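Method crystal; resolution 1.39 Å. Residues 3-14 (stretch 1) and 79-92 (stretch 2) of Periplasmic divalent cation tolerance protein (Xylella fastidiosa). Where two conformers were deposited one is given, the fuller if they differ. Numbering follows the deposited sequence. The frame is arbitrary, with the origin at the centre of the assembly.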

# COMPACT_ATOMS: atom_id res chain seq x y z
N SER A 3 -15.99 -7.82 -4.76
CA SER A 3 -15.12 -8.83 -4.11
C SER A 3 -14.63 -8.27 -2.79
O SER A 3 -14.77 -7.08 -2.51
CB SER A 3 -13.91 -9.15 -5.00
OG SER A 3 -12.82 -8.30 -4.69
N ASP A 4 -14.04 -9.14 -1.98
CA ASP A 4 -13.44 -8.69 -0.73
C ASP A 4 -11.95 -8.36 -0.82
O ASP A 4 -11.31 -8.13 0.18
CB ASP A 4 -14.00 -9.34 0.56
CG ASP A 4 -15.32 -8.69 1.05
OD1 ASP A 4 -15.83 -9.10 2.12
OD2 ASP A 4 -15.84 -7.77 0.38
N VAL A 5 -11.43 -8.32 -2.04
CA VAL A 5 -10.07 -7.86 -2.26
C VAL A 5 -10.06 -6.33 -2.33
O VAL A 5 -10.96 -5.70 -2.88
CB VAL A 5 -9.45 -8.49 -3.53
CG1 VAL A 5 -8.16 -7.78 -3.91
CG2 VAL A 5 -9.20 -9.96 -3.29
N TYR A 6 -9.03 -5.74 -1.71
CA TYR A 6 -8.84 -4.31 -1.72
C TYR A 6 -7.46 -3.98 -2.22
O TYR A 6 -6.50 -4.68 -1.93
CB TYR A 6 -8.99 -3.76 -0.31
CG TYR A 6 -10.44 -3.61 0.07
CD1 TYR A 6 -11.04 -2.37 0.09
CD2 TYR A 6 -11.21 -4.73 0.37
CE1 TYR A 6 -12.39 -2.23 0.42
CE2 TYR A 6 -12.54 -4.60 0.69
CZ TYR A 6 -13.12 -3.36 0.72
OH TYR A 6 -14.46 -3.24 1.03
N LEU A 7 -7.39 -2.88 -2.96
CA LEU A 7 -6.13 -2.35 -3.43
C LEU A 7 -5.88 -1.11 -2.60
O LEU A 7 -6.70 -0.19 -2.60
CB LEU A 7 -6.26 -1.97 -4.90
CG LEU A 7 -5.08 -1.45 -5.72
CD1 LEU A 7 -3.88 -2.36 -5.62
CD2 LEU A 7 -5.51 -1.32 -7.16
N ILE A 8 -4.77 -1.09 -1.88
CA ILE A 8 -4.42 0.09 -1.09
C ILE A 8 -3.32 0.84 -1.78
O ILE A 8 -2.31 0.24 -2.14
CB ILE A 8 -3.94 -0.29 0.32
CG1 ILE A 8 -5.02 -1.11 1.04
CG2 ILE A 8 -3.58 0.95 1.12
CD1 ILE A 8 -4.53 -1.73 2.32
N PHE A 9 -3.53 2.13 -1.96
CA PHE A 9 -2.53 3.02 -2.50
C PHE A 9 -1.82 3.71 -1.37
O PHE A 9 -2.45 4.23 -0.46
CB PHE A 9 -3.19 4.08 -3.39
CG PHE A 9 -3.82 3.52 -4.62
CD1 PHE A 9 -3.21 3.67 -5.86
CD2 PHE A 9 -5.04 2.86 -4.56
CE1 PHE A 9 -3.80 3.15 -7.01
CE2 PHE A 9 -5.63 2.35 -5.69
CZ PHE A 9 -5.00 2.48 -6.92
N SER A 10 -0.50 3.72 -1.43
CA SER A 10 0.30 4.51 -0.53
C SER A 10 1.49 5.00 -1.30
O SER A 10 1.72 4.56 -2.42
CB SER A 10 0.77 3.67 0.66
OG SER A 10 1.41 4.49 1.62
N THR A 11 2.24 5.94 -0.74
CA THR A 11 3.50 6.31 -1.34
C THR A 11 4.54 6.33 -0.26
O THR A 11 4.21 6.50 0.92
CB THR A 11 3.47 7.70 -1.99
OG1 THR A 11 3.14 8.68 -1.00
CG2 THR A 11 2.45 7.76 -3.09
N CYS A 12 5.79 6.16 -0.64
CA CYS A 12 6.88 6.32 0.31
C CYS A 12 7.99 7.09 -0.35
O CYS A 12 8.05 7.17 -1.56
CB CYS A 12 7.46 5.01 0.84
SG CYS A 12 7.64 3.76 -0.38
N PRO A 13 8.87 7.66 0.47
CA PRO A 13 9.85 8.58 -0.08
C PRO A 13 10.97 7.91 -0.86
O PRO A 13 11.62 8.57 -1.68
CB PRO A 13 10.43 9.26 1.15
CG PRO A 13 10.20 8.30 2.27
CD PRO A 13 8.93 7.57 1.94
N ASP A 14 11.24 6.63 -0.61
CA ASP A 14 12.35 6.01 -1.30
C ASP A 14 12.29 4.52 -1.34
O ASP A 14 11.34 3.92 -0.85
CB ASP A 14 13.66 6.43 -0.65
CG ASP A 14 13.76 6.00 0.80
OD1 ASP A 14 12.95 5.17 1.29
OD2 ASP A 14 14.69 6.49 1.46
N PRO A 79 8.00 6.32 6.94
CA PRO A 79 8.71 7.55 7.23
C PRO A 79 7.82 8.73 7.50
O PRO A 79 8.18 9.61 8.26
CB PRO A 79 9.48 7.81 5.94
CG PRO A 79 9.72 6.47 5.39
CD PRO A 79 8.45 5.72 5.67
N TYR A 80 6.67 8.78 6.84
CA TYR A 80 5.82 9.94 6.97
C TYR A 80 4.93 9.83 8.18
O TYR A 80 4.43 8.76 8.51
CB TYR A 80 4.89 10.12 5.77
CG TYR A 80 5.56 10.24 4.42
CD1 TYR A 80 6.89 10.60 4.28
CD2 TYR A 80 4.81 10.00 3.28
CE1 TYR A 80 7.46 10.71 3.03
CE2 TYR A 80 5.37 10.11 2.02
CZ TYR A 80 6.69 10.46 1.90
OH TYR A 80 7.24 10.56 0.65
N ARG A 81 4.70 10.98 8.82
CA ARG A 81 3.76 11.06 9.92
C ARG A 81 2.34 10.77 9.44
O ARG A 81 1.56 10.16 10.16
CB ARG A 81 3.84 12.44 10.58
CG ARG A 81 2.86 12.64 11.73
CD ARG A 81 3.29 13.77 12.67
NE ARG A 81 2.16 14.23 13.49
CZ ARG A 81 2.25 14.67 14.74
NH1 ARG A 81 3.42 14.69 15.37
NH2 ARG A 81 1.15 15.07 15.38
N LEU A 82 2.01 11.24 8.24
CA LEU A 82 0.68 11.02 7.72
C LEU A 82 0.82 10.49 6.30
O LEU A 82 0.85 11.26 5.35
CB LEU A 82 -0.11 12.33 7.73
CG LEU A 82 -1.54 12.21 7.21
CD1 LEU A 82 -2.30 11.12 7.94
CD2 LEU A 82 -2.24 13.55 7.35
N PRO A 83 0.93 9.17 6.16
CA PRO A 83 1.08 8.64 4.82
C PRO A 83 -0.24 8.51 4.09
O PRO A 83 -1.30 8.43 4.70
CB PRO A 83 1.66 7.25 5.05
CG PRO A 83 1.22 6.86 6.41
CD PRO A 83 0.94 8.12 7.19
N GLU A 84 -0.14 8.51 2.78
CA GLU A 84 -1.25 8.12 1.95
C GLU A 84 -1.62 6.68 2.26
O GLU A 84 -0.77 5.79 2.29
CB GLU A 84 -0.84 8.26 0.49
CG GLU A 84 -1.87 7.74 -0.51
CD GLU A 84 -1.31 7.77 -1.90
OE1 GLU A 84 -1.06 6.70 -2.47
OE2 GLU A 84 -1.09 8.87 -2.41
N ALA A 85 -2.90 6.44 2.49
CA ALA A 85 -3.36 5.08 2.65
C ALA A 85 -4.82 5.10 2.30
O ALA A 85 -5.65 5.48 3.11
CB ALA A 85 -3.13 4.56 4.06
N ILE A 86 -5.11 4.75 1.06
CA ILE A 86 -6.49 4.76 0.61
C ILE A 86 -6.76 3.45 -0.09
O ILE A 86 -5.95 2.99 -0.89
CB ILE A 86 -6.78 5.94 -0.33
CG1 ILE A 86 -5.72 6.04 -1.43
CG2 ILE A 86 -6.83 7.23 0.47
CD1 ILE A 86 -5.98 7.13 -2.46
N ALA A 87 -7.88 2.83 0.26
CA ALA A 87 -8.18 1.49 -0.22
C ALA A 87 -9.36 1.55 -1.13
O ALA A 87 -10.36 2.22 -0.85
CB ALA A 87 -8.45 0.54 0.95
N VAL A 88 -9.23 0.83 -2.23
CA VAL A 88 -10.29 0.75 -3.21
C VAL A 88 -10.72 -0.70 -3.28
O VAL A 88 -9.89 -1.61 -3.37
CB VAL A 88 -9.79 1.22 -4.58
CG1 VAL A 88 -10.85 1.03 -5.61
CG2 VAL A 88 -9.36 2.67 -4.51
N GLN A 89 -12.03 -0.93 -3.19
CA GLN A 89 -12.57 -2.27 -3.32
C GLN A 89 -12.46 -2.76 -4.75
O GLN A 89 -12.82 -2.05 -5.69
CB GLN A 89 -14.03 -2.29 -2.88
CG GLN A 89 -14.58 -3.70 -2.78
CD GLN A 89 -15.99 -3.75 -2.24
OE1 GLN A 89 -16.43 -4.79 -1.73
NE2 GLN A 89 -16.71 -2.64 -2.34
N VAL A 90 -11.97 -3.98 -4.91
CA VAL A 90 -11.97 -4.63 -6.21
C VAL A 90 -13.38 -5.11 -6.51
O VAL A 90 -13.99 -5.79 -5.69
CB VAL A 90 -10.95 -5.79 -6.24
CG1 VAL A 90 -11.16 -6.70 -7.44
CG2 VAL A 90 -9.54 -5.22 -6.24
N SER A 91 -13.90 -4.72 -7.66
CA SER A 91 -15.25 -5.09 -8.04
C SER A 91 -15.29 -6.55 -8.46
O SER A 91 -16.14 -7.32 -8.02
CB SER A 91 -15.71 -4.20 -9.19
OG SER A 91 -15.67 -2.83 -8.83
N VAL A 92 -14.36 -6.92 -9.33
CA VAL A 92 -14.29 -8.29 -9.82
C VAL A 92 -12.86 -8.59 -10.20
O VAL A 92 -12.04 -7.69 -10.37
CB VAL A 92 -15.27 -8.54 -10.99
CG1 VAL A 92 -14.90 -7.69 -12.20
CG2 VAL A 92 -15.34 -10.03 -11.34
O HOH W 1 2.38 8.49 1.60

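What do the first residues of the second stretch touch? Pro79 packs its ring against that of Pro13, with CG of Pro79 3.6 Å from CG of Pro13. Tyr80 follows, its CA-to-CB bond directed toward the first stretch, with its CE1 3.6 Å from Pro13 CD. Its hydroxyl also comes near the backbone there, yet Tyr80 OH and Pro13 N, 3.3 Å apart, cannot bond, because a proline nitrogen within the chain has no hydrogen to give. Arg81 and Leu82 are out of reach.

How does the chain return to its partner at Glu84? Glu84 O accepts a short hydrogen bond from Ser10 OG (2.6 Å), while Glu84 N donates to a water (2.8 Å from N to the water oxygen) that in turn donates to Thr11 OG1 at 2.7 Å, bridging the two stretches.

What joins the two strands along Ile86, Ala87, Val88 and Gln89? They run antiparallel, and Ile86 and Phe9 exchange two hydrogen bonds: Phe9 N to Ile86 O at 2.8 Å and Ile86 N to Phe9 O at 3.1 Å. Val88 and Leu7 repeat the pattern, both N-to-O distances being 2.8 Å. Between these pairs, Ala87 sits opposite Ile8 without such bonds, its CB 3.8 Å from Ile8 CG1. Side chains alternate: Val88 and Phe9 share one face, where Val88 CG2 reaches Phe9 CE2 (3.9 Å), and Gln89 and Tyr6 the other; Gln89 CA makes a CH-pi contact over the Tyr6 ring, 4.0 Å from its centroid.

How does the pairing continue beyond Gln89? Val90 N donates to Val5 O (2.8 Å), and their side chains meet at CG2 of Val90 and CG1 of Val5, 3.7 Å apart. Val90 O accepts from both Ser3 N (3.0 Å) and Ser3 OG (2.9 Å). Ser91 O adds a weak bond from Ser3 N at 3.3 Å.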